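Local coordinates for putative uncharacterized protein (Archaeoglobus fulgidus, PDB 3VU0) that forms the C-terminal globular domain of an archaeal AglB protein, a compact alpha/beta unit whose helices pack round a mixed four-stranded sheet, at residues 38-43 / 89-94; 93-98 / 126-131; 99-104 / 119-124; 138-143 / 147-152. All blocks are in the same frame, centred on the assembly; numbering follows the deposited sequence.

Interaction 1: residues 38-43 / 89-94; sequences WDYGNW and VTVEEL
Tyr-40 and Val-91 meet across two backbones that stay well apart: the nearest alpha carbons, CA of Tyr-40 and CA of Val-89, are separated by 9.3 Å, so side chains carry the whole contact. Residues 38-43 lead into helix 41-46. Residues 89-94 leave strand 85-91 through a 3-10 turn, closed by Leu-94 N donating to Val-91 O at 3.0 Å.

The Tyr-40 ring spans the gap. Its OH donates to Glu-93 OE1 at 2.5 Å, a very short bond. OE1 lies at the ring edge, in plane, and ring and carboxylate are only 24° apart. Glu-93 CG sits between the backbone N and the carbonyl carbon (chi1 65°), and the extended chain beyond it delivers OE1 to the phenol. Val-91 CG2 approaches Tyr-40 CE2 obliquely at 3.5 Å, while Leu-94 CD2 lies near the ring plane, 3.4 Å from Tyr-40 OH.

Trp-38 to Gly-41 belong to the WWDYG signature of this family. Lys-104 forms salt bridges with both Glu-93 and Asp-39. The chemistry thus implies a signature tyrosine held, within this contact, by a directed polar bond and aliphatic contacts, in a network that includes the neighbouring aspartate, while its ring also meets Trp-7.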
loop_
_atom_site.group_PDB
_atom_site.type_symbol
_atom_site.label_atom_id
_atom_site.label_comp_id
_atom_site.label_asym_id
_atom_site.label_seq_id
_atom_site.Cartn_x
_atom_site.Cartn_y
_atom_site.Cartn_z
ATOM N N TRP A 38 -5.042 -5.389 -2.300
ATOM C CA TRP A 38 -5.442 -6.470 -3.194
ATOM C C TRP A 38 -6.147 -6.065 -4.490
ATOM O O TRP A 38 -6.062 -6.783 -5.483
ATOM C CB TRP A 38 -6.287 -7.509 -2.437
ATOM C CG TRP A 38 -7.661 -7.061 -2.101
ATOM C CD1 TRP A 38 -8.046 -6.313 -1.025
ATOM C CD2 TRP A 38 -8.845 -7.312 -2.862
ATOM N NE1 TRP A 38 -9.401 -6.084 -1.069
ATOM C CE2 TRP A 38 -9.916 -6.685 -2.189
ATOM C CE3 TRP A 38 -9.105 -8.008 -4.050
ATOM C CZ2 TRP A 38 -11.231 -6.732 -2.665
ATOM C CZ3 TRP A 38 -10.419 -8.056 -4.525
ATOM C CH2 TRP A 38 -11.462 -7.419 -3.830
ATOM N N ASP A 39 -6.822 -4.919 -4.498
ATOM C CA ASP A 39 -7.509 -4.462 -5.704
ATOM C C ASP A 39 -6.586 -4.344 -6.921
ATOM O O ASP A 39 -7.022 -4.530 -8.059
ATOM C CB ASP A 39 -8.152 -3.082 -5.492
ATOM C CG ASP A 39 -9.295 -3.100 -4.499
ATOM O OD1 ASP A 39 -9.870 -4.182 -4.254
ATOM O OD2 ASP A 39 -9.629 -2.016 -3.983
ATOM N N TYR A 40 -5.320 -4.021 -6.678
ATOM C CA TYR A 40 -4.359 -3.817 -7.762
ATOM C C TYR A 40 -3.482 -5.021 -8.082
ATOM O O TYR A 40 -2.660 -4.970 -9.008
ATOM C CB TYR A 40 -3.456 -2.631 -7.411
ATOM C CG TYR A 40 -4.181 -1.502 -6.710
ATOM C CD1 TYR A 40 -5.225 -0.818 -7.336
ATOM C CD2 TYR A 40 -3.820 -1.118 -5.421
ATOM C CE1 TYR A 40 -5.894 0.228 -6.689
ATOM C CE2 TYR A 40 -4.479 -0.078 -4.765
ATOM C CZ TYR A 40 -5.513 0.591 -5.405
ATOM O OH TYR A 40 -6.154 1.625 -4.758
ATOM N N GLY A 41 -3.651 -6.096 -7.318
ATOM C CA GLY A 41 -2.845 -7.288 -7.512
ATOM C C GLY A 41 -2.736 -7.811 -8.934
ATOM O O GLY A 41 -1.629 -8.042 -9.428
ATOM N N ASN A 42 -3.876 -8.003 -9.593
ATOM C CA ASN A 42 -3.885 -8.521 -10.956
ATOM C C ASN A 42 -3.139 -7.634 -11.941
ATOM O O ASN A 42 -2.513 -8.133 -12.878
ATOM C CB ASN A 42 -5.324 -8.746 -11.440
ATOM C CG ASN A 42 -5.998 -9.907 -10.730
ATOM O OD1 ASN A 42 -5.380 -10.941 -10.502
ATOM N ND2 ASN A 42 -7.271 -9.743 -10.389
ATOM N N TRP A 43 -3.204 -6.322 -11.735
ATOM C CA TRP A 43 -2.510 -5.392 -12.616
ATOM C C TRP A 43 -1.003 -5.572 -12.485
ATOM O O TRP A 43 -0.278 -5.661 -13.480
ATOM C CB TRP A 43 -2.866 -3.943 -12.271
ATOM C CG TRP A 43 -4.171 -3.464 -12.830
ATOM C CD1 TRP A 43 -4.927 -4.069 -13.795
ATOM C CD2 TRP A 43 -4.834 -2.235 -12.511
ATOM N NE1 TRP A 43 -6.017 -3.289 -14.100
ATOM C CE2 TRP A 43 -5.984 -2.156 -13.327
ATOM C CE3 TRP A 43 -4.566 -1.188 -11.615
ATOM C CZ2 TRP A 43 -6.866 -1.072 -13.276
ATOM C CZ3 TRP A 43 -5.441 -0.109 -11.563
ATOM C CH2 TRP A 43 -6.581 -0.060 -12.392
ATOM N N VAL A 89 3.664 -0.516 -3.140
ATOM C CA VAL A 89 2.967 0.432 -4.000
ATOM C C VAL A 89 1.762 1.005 -3.265
ATOM O O VAL A 89 0.898 0.262 -2.793
ATOM C CB VAL A 89 2.484 -0.236 -5.314
ATOM C CG1 VAL A 89 1.696 0.767 -6.158
ATOM C CG2 VAL A 89 3.676 -0.748 -6.098
ATOM N N THR A 90 1.722 2.327 -3.142
ATOM C CA THR A 90 0.606 2.991 -2.478
ATOM C C THR A 90 -0.164 3.794 -3.516
ATOM O O THR A 90 0.373 4.149 -4.563
ATOM C CB THR A 90 1.080 3.947 -1.350
ATOM O OG1 THR A 90 1.915 4.971 -1.907
ATOM C CG2 THR A 90 1.862 3.178 -0.293
ATOM N N VAL A 91 -1.426 4.084 -3.220
ATOM C CA VAL A 91 -2.267 4.830 -4.151
ATOM C C VAL A 91 -3.069 5.859 -3.367
ATOM O O VAL A 91 -3.528 5.577 -2.261
ATOM C CB VAL A 91 -3.228 3.873 -4.891
ATOM C CG1 VAL A 91 -3.979 4.619 -5.983
ATOM C CG2 VAL A 91 -2.444 2.712 -5.475
ATOM N N GLU A 92 -3.245 7.048 -3.936
ATOM C CA GLU A 92 -3.968 8.108 -3.242
ATOM C C GLU A 92 -5.367 7.732 -2.748
ATOM O O GLU A 92 -5.756 8.141 -1.656
ATOM C CB GLU A 92 -4.058 9.372 -4.112
ATOM C CG GLU A 92 -4.578 10.590 -3.338
ATOM C CD GLU A 92 -4.673 11.851 -4.185
ATOM O OE1 GLU A 92 -5.084 12.904 -3.645
ATOM O OE2 GLU A 92 -4.338 11.794 -5.385
ATOM N N GLU A 93 -6.118 6.954 -3.526
ATOM C CA GLU A 93 -7.472 6.570 -3.105
ATOM C C GLU A 93 -7.498 5.732 -1.819
ATOM O O GLU A 93 -8.557 5.511 -1.245
ATOM C CB GLU A 93 -8.206 5.822 -4.232
ATOM C CG GLU A 93 -7.607 4.475 -4.614
ATOM C CD GLU A 93 -8.425 3.729 -5.673
ATOM O OE1 GLU A 93 -8.029 2.610 -6.052
ATOM O OE2 GLU A 93 -9.463 4.255 -6.127
ATOM N N LEU A 94 -6.334 5.276 -1.365
ATOM C CA LEU A 94 -6.239 4.481 -0.138
ATOM C C LEU A 94 -6.133 5.373 1.101
ATOM O O LEU A 94 -6.419 4.941 2.216
ATOM C CB LEU A 94 -4.998 3.584 -0.170
ATOM C CG LEU A 94 -4.834 2.555 -1.289
ATOM C CD1 LEU A 94 -3.554 1.751 -1.052
ATOM C CD2 LEU A 94 -6.038 1.644 -1.320
#

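Interaction 2: residues 93-98 / 126-131; sequences ELTVKP and DFFNKT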
loop_
_atom_site.group_PDB
_atom_site.type_symbol
_atom_site.label_atom_id
_atom_site.label_comp_id
_atom_site.label_asym_id
_atom_site.label_seq_id
_atom_site.Cartn_x
_atom_site.Cartn_y
_atom_site.Cartn_z
ATOM N N GLU A 93 -6.118 6.954 -3.526
ATOM C CA GLU A 93 -7.472 6.570 -3.105
ATOM C C GLU A 93 -7.498 5.732 -1.819
ATOM O O GLU A 93 -8.557 5.511 -1.245
ATOM C CB GLU A 93 -8.206 5.822 -4.232
ATOM C CG GLU A 93 -7.607 4.475 -4.614
ATOM C CD GLU A 93 -8.425 3.729 -5.673
ATOM O OE1 GLU A 93 -8.029 2.610 -6.052
ATOM O OE2 GLU A 93 -9.463 4.255 -6.127
ATOM N N LEU A 94 -6.334 5.276 -1.365
ATOM C CA LEU A 94 -6.239 4.481 -0.138
ATOM C C LEU A 94 -6.133 5.373 1.101
ATOM O O LEU A 94 -6.419 4.941 2.216
ATOM C CB LEU A 94 -4.998 3.584 -0.170
ATOM C CG LEU A 94 -4.834 2.555 -1.289
ATOM C CD1 LEU A 94 -3.554 1.751 -1.052
ATOM C CD2 LEU A 94 -6.038 1.644 -1.320
ATOM N N THR A 95 -5.712 6.614 0.896
ATOM C CA THR A 95 -5.526 7.545 1.998
ATOM C C THR A 95 -6.788 8.289 2.402
ATOM O O THR A 95 -7.756 8.364 1.647
ATOM C CB THR A 95 -4.450 8.589 1.653
ATOM O OG1 THR A 95 -4.934 9.435 0.604
ATOM C CG2 THR A 95 -3.165 7.905 1.187
ATOM N N VAL A 96 -6.766 8.838 3.609
ATOM C CA VAL A 96 -7.896 9.602 4.118
ATOM C C VAL A 96 -7.714 11.029 3.621
ATOM O O VAL A 96 -6.629 11.596 3.741
ATOM C CB VAL A 96 -7.925 9.589 5.660
ATOM C CG1 VAL A 96 -9.045 10.489 6.178
ATOM C CG2 VAL A 96 -8.131 8.162 6.153
ATOM N N LYS A 97 -8.769 11.598 3.047
ATOM C CA LYS A 97 -8.726 12.964 2.527
ATOM C C LYS A 97 -9.551 13.887 3.421
ATOM O O LYS A 97 -10.647 13.532 3.843
ATOM C CB LYS A 97 -9.267 12.996 1.093
ATOM N N PRO A 98 -9.040 15.094 3.708
ATOM C CA PRO A 98 -9.740 16.061 4.565
ATOM C C PRO A 98 -11.097 16.539 4.040
ATOM O O PRO A 98 -11.966 16.938 4.823
ATOM C CB PRO A 98 -8.752 17.226 4.663
ATOM C CG PRO A 98 -7.421 16.599 4.364
ATOM C CD PRO A 98 -7.747 15.634 3.261
ATOM N N ASP A 126 -7.048 10.557 13.100
ATOM C CA ASP A 126 -5.886 10.501 13.980
ATOM C C ASP A 126 -5.187 9.145 13.861
ATOM O O ASP A 126 -3.962 9.081 13.854
ATOM C CB ASP A 126 -6.289 10.761 15.439
ATOM C CG ASP A 126 -6.752 12.193 15.673
ATOM O OD1 ASP A 126 -6.453 13.074 14.833
ATOM O OD2 ASP A 126 -7.409 12.441 16.706
ATOM N N PHE A 127 -5.963 8.071 13.765
ATOM C CA PHE A 127 -5.394 6.730 13.613
ATOM C C PHE A 127 -4.621 6.655 12.287
ATOM O O PHE A 127 -3.467 6.218 12.247
ATOM C CB PHE A 127 -6.502 5.671 13.621
ATOM C CG PHE A 127 -6.012 4.281 13.320
ATOM C CD1 PHE A 127 -5.149 3.630 14.191
ATOM C CD2 PHE A 127 -6.379 3.639 12.143
ATOM C CE1 PHE A 127 -4.656 2.352 13.891
ATOM C CE2 PHE A 127 -5.894 2.368 11.835
ATOM C CZ PHE A 127 -5.029 1.725 12.711
ATOM N N PHE A 128 -5.257 7.091 11.204
ATOM C CA PHE A 128 -4.611 7.076 9.891
ATOM C C PHE A 128 -3.266 7.801 9.903
ATOM O O PHE A 128 -2.282 7.324 9.330
ATOM C CB PHE A 128 -5.509 7.728 8.836
ATOM C CG PHE A 128 -4.812 7.982 7.528
ATOM C CD1 PHE A 128 -4.456 6.921 6.694
ATOM C CD2 PHE A 128 -4.457 9.276 7.157
ATOM C CE1 PHE A 128 -3.751 7.148 5.514
ATOM C CE2 PHE A 128 -3.749 9.516 5.974
ATOM C CZ PHE A 128 -3.396 8.451 5.155
ATOM N N ASN A 129 -3.221 8.951 10.561
ATOM C CA ASN A 129 -1.999 9.732 10.595
ATOM C C ASN A 129 -0.810 9.074 11.293
ATOM O O ASN A 129 0.303 9.577 11.206
ATOM C CB ASN A 129 -2.276 11.118 11.192
ATOM C CG ASN A 129 -3.123 11.988 10.266
ATOM O OD1 ASN A 129 -3.121 11.798 9.047
ATOM N ND2 ASN A 129 -3.836 12.952 10.838
ATOM N N LYS A 130 -1.039 7.943 11.958
ATOM C CA LYS A 130 0.039 7.228 12.647
ATOM C C LYS A 130 0.441 5.955 11.893
ATOM O O LYS A 130 1.374 5.257 12.294
ATOM C CB LYS A 130 -0.406 6.814 14.055
ATOM C CG LYS A 130 -0.839 7.945 14.971
ATOM C CD LYS A 130 -1.478 7.376 16.235
ATOM C CE LYS A 130 -1.996 8.477 17.143
ATOM N NZ LYS A 130 -2.757 7.904 18.290
ATOM N N THR A 131 -0.256 5.655 10.803
ATOM C CA THR A 131 0.015 4.430 10.060
ATOM C C THR A 131 1.112 4.482 9.001
ATOM O O THR A 131 1.555 5.548 8.574
ATOM C CB THR A 131 -1.254 3.912 9.356
ATOM O OG1 THR A 131 -1.566 4.770 8.251
ATOM C CG2 THR A 131 -2.433 3.879 10.325
#
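Val-96 and Phe-128 carry most of this contact, which is apolar, and their alpha carbons are the closest pair across it, 7.1 Å from CA to CA. The main interaction is CH-pi: Val-96 CG2 stands over one face of the phenyl ring, 4.0 Å from its centroid and 28° off the normal. It leans toward the root of the ring, being 3.6 Å from Phe-128 CG. With its own CG anti to the backbone N (chi1 169°), Phe-128 carries the ring from its helix to the loop. Thr-95 adds an oblique aliphatic contact, its CB 3.7 Å from Phe-128 CZ; its hydroxyl is engaged elsewhere, with the backbone O of Glu-92.

The buried polar atom Val-96 N lies above the same ring face as CG2, 3.7 Å from the plane and toward the rim, and has no hydrogen-bond partner in the model.

Hydrogen bonds act within 126-131. Phe-128 O accepts from both Thr-131 N, at 3.0 Å, and Thr-131 OG1, at 2.9 Å, the latter on a lone pair in the carbonyl plane.

Phe-105 meets the Phe-128 ring edge-to-face, and Leu-133 touches it from helix 132-138. The double grip on Phe-128 O closes a tight type I turn from Phe-128 to Thr-131, the N-cap residue, linking helix 121-128 to helix 132-138; the first of these presents an aromatic side chain to the loop following strand 85-91.

Interaction 3: residues 99-104 / 119-124; sequences ETNKTK and MKNKEI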
loop_
_atom_site.group_PDB
_atom_site.type_symbol
_atom_site.label_atom_id
_atom_site.label_comp_id
_atom_site.label_asym_id
_atom_site.label_seq_id
_atom_site.Cartn_x
_atom_site.Cartn_y
_atom_site.Cartn_z
ATOM N N GLU A 99 -11.272 16.512 2.722
ATOM C CA GLU A 99 -12.510 16.994 2.120
ATOM C C GLU A 99 -13.639 15.976 2.012
ATOM O O GLU A 99 -14.742 16.323 1.587
ATOM C CB GLU A 99 -12.240 17.586 0.727
ATOM C CG GLU A 99 -11.880 16.555 -0.347
ATOM C CD GLU A 99 -10.393 16.254 -0.411
ATOM O OE1 GLU A 99 -9.697 16.444 0.609
ATOM O OE2 GLU A 99 -9.918 15.815 -1.486
ATOM N N THR A 100 -13.384 14.730 2.395
ATOM C CA THR A 100 -14.426 13.707 2.317
ATOM C C THR A 100 -14.214 12.558 3.292
ATOM O O THR A 100 -13.126 12.393 3.831
ATOM C CB THR A 100 -14.518 13.117 0.902
ATOM O OG1 THR A 100 -15.516 12.089 0.879
ATOM C CG2 THR A 100 -13.173 12.528 0.482
ATOM N N ASN A 101 -15.262 11.771 3.522
ATOM C CA ASN A 101 -15.159 10.625 4.416
ATOM C C ASN A 101 -14.882 9.371 3.601
ATOM O O ASN A 101 -14.573 8.316 4.152
ATOM C CB ASN A 101 -16.449 10.440 5.222
ATOM C CG ASN A 101 -16.781 11.649 6.067
ATOM O OD1 ASN A 101 -15.891 12.311 6.598
ATOM N ND2 ASN A 101 -18.068 11.940 6.202
ATOM N N LYS A 102 -14.996 9.498 2.282
ATOM C CA LYS A 102 -14.760 8.381 1.374
ATOM C C LYS A 102 -13.280 8.042 1.259
ATOM O O LYS A 102 -12.440 8.920 1.074
ATOM C CB LYS A 102 -15.308 8.701 -0.019
ATOM C CG LYS A 102 -15.070 7.593 -1.048
ATOM C CD LYS A 102 -15.376 8.070 -2.456
ATOM C CE LYS A 102 -14.993 7.021 -3.491
ATOM N NZ LYS A 102 -15.116 7.552 -4.880
ATOM N N THR A 103 -12.966 6.757 1.364
ATOM C CA THR A 103 -11.587 6.297 1.263
ATOM C C THR A 103 -11.541 4.785 1.379
ATOM O O THR A 103 -12.366 4.185 2.069
ATOM C CB THR A 103 -10.707 6.892 2.380
ATOM O OG1 THR A 103 -9.417 6.266 2.353
ATOM C CG2 THR A 103 -11.343 6.662 3.747
ATOM N N LYS A 104 -10.583 4.163 0.704
ATOM C CA LYS A 104 -10.464 2.721 0.795
ATOM C C LYS A 104 -9.776 2.331 2.100
ATOM O O LYS A 104 -9.576 1.151 2.377
ATOM C CB LYS A 104 -9.711 2.164 -0.417
ATOM C CG LYS A 104 -10.530 2.244 -1.701
ATOM C CD LYS A 104 -9.818 1.605 -2.878
ATOM C CE LYS A 104 -10.734 1.515 -4.094
ATOM N NZ LYS A 104 -10.084 0.741 -5.192
HETATM N N MSE A 119 -16.043 4.347 15.772
HETATM C CA MSE A 119 -15.077 5.409 16.043
HETATM C C MSE A 119 -15.553 6.765 15.534
HETATM O O MSE A 119 -16.270 6.841 14.546
HETATM C CB MSE A 119 -13.736 5.080 15.383
HETATM C CG MSE A 119 -13.090 3.809 15.891
HETATM SE SE MSE A 119 -11.702 3.215 14.699
HETATM C CE MSE A 119 -10.370 4.573 15.078
ATOM N N LYS A 120 -15.159 7.831 16.225
ATOM C CA LYS A 120 -15.518 9.180 15.800
ATOM C C LYS A 120 -14.718 9.471 14.538
ATOM O O LYS A 120 -13.640 8.907 14.339
ATOM C CB LYS A 120 -15.156 10.201 16.881
ATOM C CG LYS A 120 -16.022 10.113 18.130
ATOM C CD LYS A 120 -15.692 11.238 19.100
ATOM C CE LYS A 120 -16.682 11.286 20.256
ATOM N NZ LYS A 120 -16.694 10.018 21.039
ATOM N N ASN A 121 -15.229 10.356 13.692
ATOM C CA ASN A 121 -14.524 10.676 12.461
ATOM C C ASN A 121 -13.076 11.082 12.738
ATOM O O ASN A 121 -12.166 10.606 12.071
ATOM C CB ASN A 121 -15.240 11.796 11.706
ATOM C CG ASN A 121 -14.733 11.956 10.282
ATOM O OD1 ASN A 121 -14.879 11.053 9.451
ATOM N ND2 ASN A 121 -14.133 13.105 9.994
ATOM N N LYS A 122 -12.857 11.949 13.725
ATOM C CA LYS A 122 -11.498 12.387 14.024
ATOM C C LYS A 122 -10.625 11.257 14.568
ATOM O O LYS A 122 -9.414 11.250 14.350
ATOM C CB LYS A 122 -11.501 13.568 15.003
ATOM C CG LYS A 122 -10.112 14.154 15.241
ATOM C CD LYS A 122 -10.175 15.448 16.043
ATOM C CE LYS A 122 -8.787 15.922 16.419
ATOM N NZ LYS A 122 -8.140 15.023 17.424
ATOM N N GLU A 123 -11.221 10.304 15.279
ATOM C CA GLU A 123 -10.438 9.181 15.785
ATOM C C GLU A 123 -9.895 8.363 14.601
ATOM O O GLU A 123 -8.795 7.810 14.668
ATOM C CB GLU A 123 -11.286 8.288 16.697
ATOM C CG GLU A 123 -11.763 8.990 17.963
ATOM C CD GLU A 123 -12.538 8.073 18.902
ATOM O OE1 GLU A 123 -13.442 7.362 18.425
ATOM O OE2 GLU A 123 -12.249 8.073 20.121
ATOM N N ILE A 124 -10.662 8.296 13.519
ATOM C CA ILE A 124 -10.238 7.556 12.330
ATOM C C ILE A 124 -9.092 8.301 11.654
ATOM O O ILE A 124 -8.105 7.693 11.245
ATOM C CB ILE A 124 -11.410 7.383 11.330
ATOM C CG1 ILE A 124 -12.475 6.472 11.944
ATOM C CG2 ILE A 124 -10.911 6.819 10.000
ATOM C CD1 ILE A 124 -13.718 6.335 11.089
#
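Asn-101 and Asn-121 make this contact alone, two solvent-exposed amides joining a loop to the start of a helix, and the segments bury just 60 Å² between them. Each side is organised by a local motif: an ST turn at Thr-100, and the N-terminal cap of helix 121-128, with Lys-120 at the N-cap position.

The backbones are not close; CA of Asn-101 and CA of Asn-121 are 8.1 Å apart. The side chains cross at about a right angle, and their amide planes are turned 66° from each other, so the groups are not stacked. As modelled, Asn-101 OD1 is 3.3 Å from Asn-121 OD1. The orientation of either amide is doubtful, so which of their atoms touch is left open. Both residues also touch a neighbouring molecule in the crystal, a further caution for so small a contact.

The local polar bonds are better defined. In the ST turn, Thr-100 OG1 accepts from Lys-102 N at 3.0 Å with an N-H...O angle of 169°, which bends the loop round Asn-101. Farther along, Thr-103 OG1 binds Thr-95 O and caps Phe-105 N, tying the loop to its own start and to helix 105-112. On the other segment, Ile-124 N donates to Lys-120 O at 3.1 Å in the first helical turn. Glu-123, three residues on from the N-cap, turns its carboxylate back to it: its OE1 accepts from Lys-120 N at 2.8 Å, nearly straight at 173°, on the anti side of the carboxylate.

Interaction 4: residues 138-143 / 147-152; sequences VENATN and FRLLKN
The flat amide of Asn-140 meets Leu-149, whose CD2 stands above the amide plane rather than in it, 3.6 Å from Asn-140 OD1. The two side chains lie side by side and point the same way; Leu-149 CG is anti to its backbone N (chi1 177°), which runs the branch along the asparagine. OD1 has its polar partner outside, in Lys-157. The ring of Phe-147 turns away, leaving its CB, 4.3 Å from Ala-141 CB, to make the apolar contact. Ala-141 CB also lies 3.7 Å from Phe-147 O.

A water links the backbones, donating to Asn-140 O at 2.9 Å and accepting from Leu-149 N, also at 2.9 Å. It thereby satisfies a strand N-H and a turn carbonyl that do not bond each other directly.

The turn is type I', Glu-139 to Thr-142, with positive phi at Asn-140 (60°) and Ala-141 (58°). Glu-139 O holds it by accepting from Thr-142 N at 3.2 Å and Thr-142 OG1 at 3.0 Å, both from one face of the carbonyl plane.

The turn follows helix 132-138 and lies against an edge strand of the sheet, 147-153. That strand pairs with 156-161 and carries a classic beta bulge where Leu-150 and Lys-151 face Ile-158. Phe-147 reaches helices 73-83 and 132-138, while Ala-141 touches Phe-159 of the adjoining strand.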
loop_
_atom_site.group_PDB
_atom_site.type_symbol
_atom_site.label_atom_id
_atom_site.label_comp_id
_atom_site.label_asym_id
_atom_site.label_seq_id
_atom_site.Cartn_x
_atom_site.Cartn_y
_atom_site.Cartn_z
ATOM N N VAL A 138 1.701 9.795 2.169
ATOM C CA VAL A 138 1.622 11.214 2.495
ATOM C C VAL A 138 2.976 11.866 2.773
ATOM O O VAL A 138 3.278 12.914 2.210
ATOM C CB VAL A 138 0.681 11.470 3.700
ATOM C CG1 VAL A 138 0.623 12.968 4.007
ATOM C CG2 VAL A 138 -0.718 10.955 3.384
ATOM N N GLU A 139 3.795 11.254 3.625
ATOM C CA GLU A 139 5.101 11.833 3.944
ATOM C C GLU A 139 6.221 11.413 2.993
ATOM O O GLU A 139 7.358 11.854 3.143
ATOM C CB GLU A 139 5.517 11.476 5.374
ATOM C CG GLU A 139 4.536 11.911 6.450
ATOM C CD GLU A 139 5.150 11.868 7.838
ATOM O OE1 GLU A 139 5.889 10.907 8.137
ATOM O OE2 GLU A 139 4.888 12.792 8.635
ATOM N N ASN A 140 5.904 10.560 2.024
ATOM C CA ASN A 140 6.901 10.091 1.065
ATOM C C ASN A 140 8.059 9.352 1.739
ATOM O O ASN A 140 9.204 9.423 1.284
ATOM C CB ASN A 140 7.444 11.264 0.237
ATOM C CG ASN A 140 6.392 11.867 -0.680
ATOM O OD1 ASN A 140 5.706 11.151 -1.412
ATOM N ND2 ASN A 140 6.268 13.191 -0.652
ATOM N N ALA A 141 7.741 8.650 2.824
ATOM C CA ALA A 141 8.708 7.863 3.585
ATOM C C ALA A 141 9.888 8.660 4.129
ATOM O O ALA A 141 10.905 8.078 4.509
ATOM C CB ALA A 141 9.217 6.700 2.731
ATOM N N THR A 142 9.756 9.981 4.185
ATOM C CA THR A 142 10.838 10.818 4.686
ATOM C C THR A 142 11.166 10.501 6.145
ATOM O O THR A 142 12.288 10.724 6.599
ATOM C CB THR A 142 10.493 12.317 4.568
ATOM O OG1 THR A 142 9.288 12.594 5.295
ATOM C CG2 THR A 142 10.303 12.705 3.111
ATOM N N ASN A 143 10.184 9.972 6.870
ATOM C CA ASN A 143 10.367 9.633 8.277
ATOM C C ASN A 143 10.404 8.125 8.524
ATOM O O ASN A 143 10.027 7.654 9.595
ATOM C CB ASN A 143 9.249 10.261 9.111
ATOM C CG ASN A 143 9.313 11.774 9.124
ATOM O OD1 ASN A 143 8.327 12.443 9.429
ATOM N ND2 ASN A 143 10.479 12.321 8.804
ATOM N N PHE A 147 12.231 2.221 4.386
ATOM C CA PHE A 147 11.509 2.452 3.139
ATOM C C PHE A 147 11.958 3.763 2.520
ATOM O O PHE A 147 12.246 4.724 3.229
ATOM C CB PHE A 147 10.004 2.505 3.407
ATOM C CG PHE A 147 9.458 1.257 4.025
ATOM C CD1 PHE A 147 9.024 0.203 3.227
ATOM C CD2 PHE A 147 9.406 1.121 5.410
ATOM C CE1 PHE A 147 8.546 -0.970 3.795
ATOM C CE2 PHE A 147 8.931 -0.049 5.990
ATOM C CZ PHE A 147 8.499 -1.099 5.178
ATOM N N ARG A 148 12.011 3.801 1.196
ATOM C CA ARG A 148 12.435 5.004 0.489
ATOM C C ARG A 148 11.648 5.129 -0.806
ATOM O O ARG A 148 11.528 4.162 -1.564
ATOM C CB ARG A 148 13.941 4.924 0.198
ATOM C CG ARG A 148 14.529 6.077 -0.607
ATOM C CD ARG A 148 16.054 6.035 -0.533
ATOM N NE ARG A 148 16.600 4.770 -1.026
ATOM C CZ ARG A 148 17.796 4.292 -0.697
ATOM N NH1 ARG A 148 18.582 4.968 0.134
ATOM N NH2 ARG A 148 18.213 3.139 -1.202
ATOM N N LEU A 149 11.096 6.315 -1.048
ATOM C CA LEU A 149 10.331 6.554 -2.261
ATOM C C LEU A 149 11.251 6.384 -3.466
ATOM O O LEU A 149 12.306 7.020 -3.562
ATOM C CB LEU A 149 9.728 7.962 -2.245
ATOM C CG LEU A 149 8.948 8.372 -3.498
ATOM C CD1 LEU A 149 7.811 7.381 -3.762
ATOM C CD2 LEU A 149 8.397 9.782 -3.303
ATOM N N LEU A 150 10.839 5.513 -4.377
ATOM C CA LEU A 150 11.598 5.195 -5.576
ATOM C C LEU A 150 11.123 6.015 -6.772
ATOM O O LEU A 150 11.914 6.652 -7.464
ATOM C CB LEU A 150 11.428 3.705 -5.883
ATOM C CG LEU A 150 12.563 2.890 -6.494
ATOM C CD1 LEU A 150 12.033 1.495 -6.833
ATOM C CD2 LEU A 150 13.098 3.579 -7.732
ATOM N N LYS A 151 9.819 5.995 -7.013
ATOM C CA LYS A 151 9.259 6.722 -8.141
ATOM C C LYS A 151 7.860 7.216 -7.791
ATOM O O LYS A 151 7.064 6.485 -7.207
ATOM C CB LYS A 151 9.217 5.805 -9.366
ATOM C CG LYS A 151 9.330 6.524 -10.688
ATOM C CD LYS A 151 10.735 7.079 -10.901
ATOM C CE LYS A 151 10.817 7.830 -12.228
ATOM N NZ LYS A 151 12.187 8.378 -12.487
ATOM N N ASN A 152 7.576 8.462 -8.155
ATOM C CA ASN A 152 6.297 9.099 -7.870
ATOM C C ASN A 152 5.516 9.336 -9.164
ATOM O O ASN A 152 5.891 10.182 -9.975
ATOM C CB ASN A 152 6.557 10.431 -7.156
ATOM C CG ASN A 152 5.285 11.149 -6.758
ATOM O OD1 ASN A 152 4.205 10.854 -7.262
ATOM N ND2 ASN A 152 5.414 12.113 -5.855
HETATM O O HOH W 1 11.862 8.555 0.595
#

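Overall arrangement
Interactions 1 and 2 are buried, interaction 4 is partly so and interaction 3 lies at the surface, its centre about 18 Å from that of the chain against about 7 Å for interaction 1. Chemistry follows place: a directed hydrogen bond among apolar groups in interaction 1, ring-face packing in 2, two exposed amides in 3, and a water bridge in 4. Interactions 1 and 2 share Glu-93 and Leu-94; interactions 2 and 3 both use helix 121-128, with 3 nested in the loop that 2 closes. Lys-104 ties interaction 3 to interaction 1 through salt bridges. Interactions 1 and 4 reach the same sheet without touching, whereas Phe-128 CZ packs 4.1 Å from Val-138 CG2, so that segments of 2 and 4 touch.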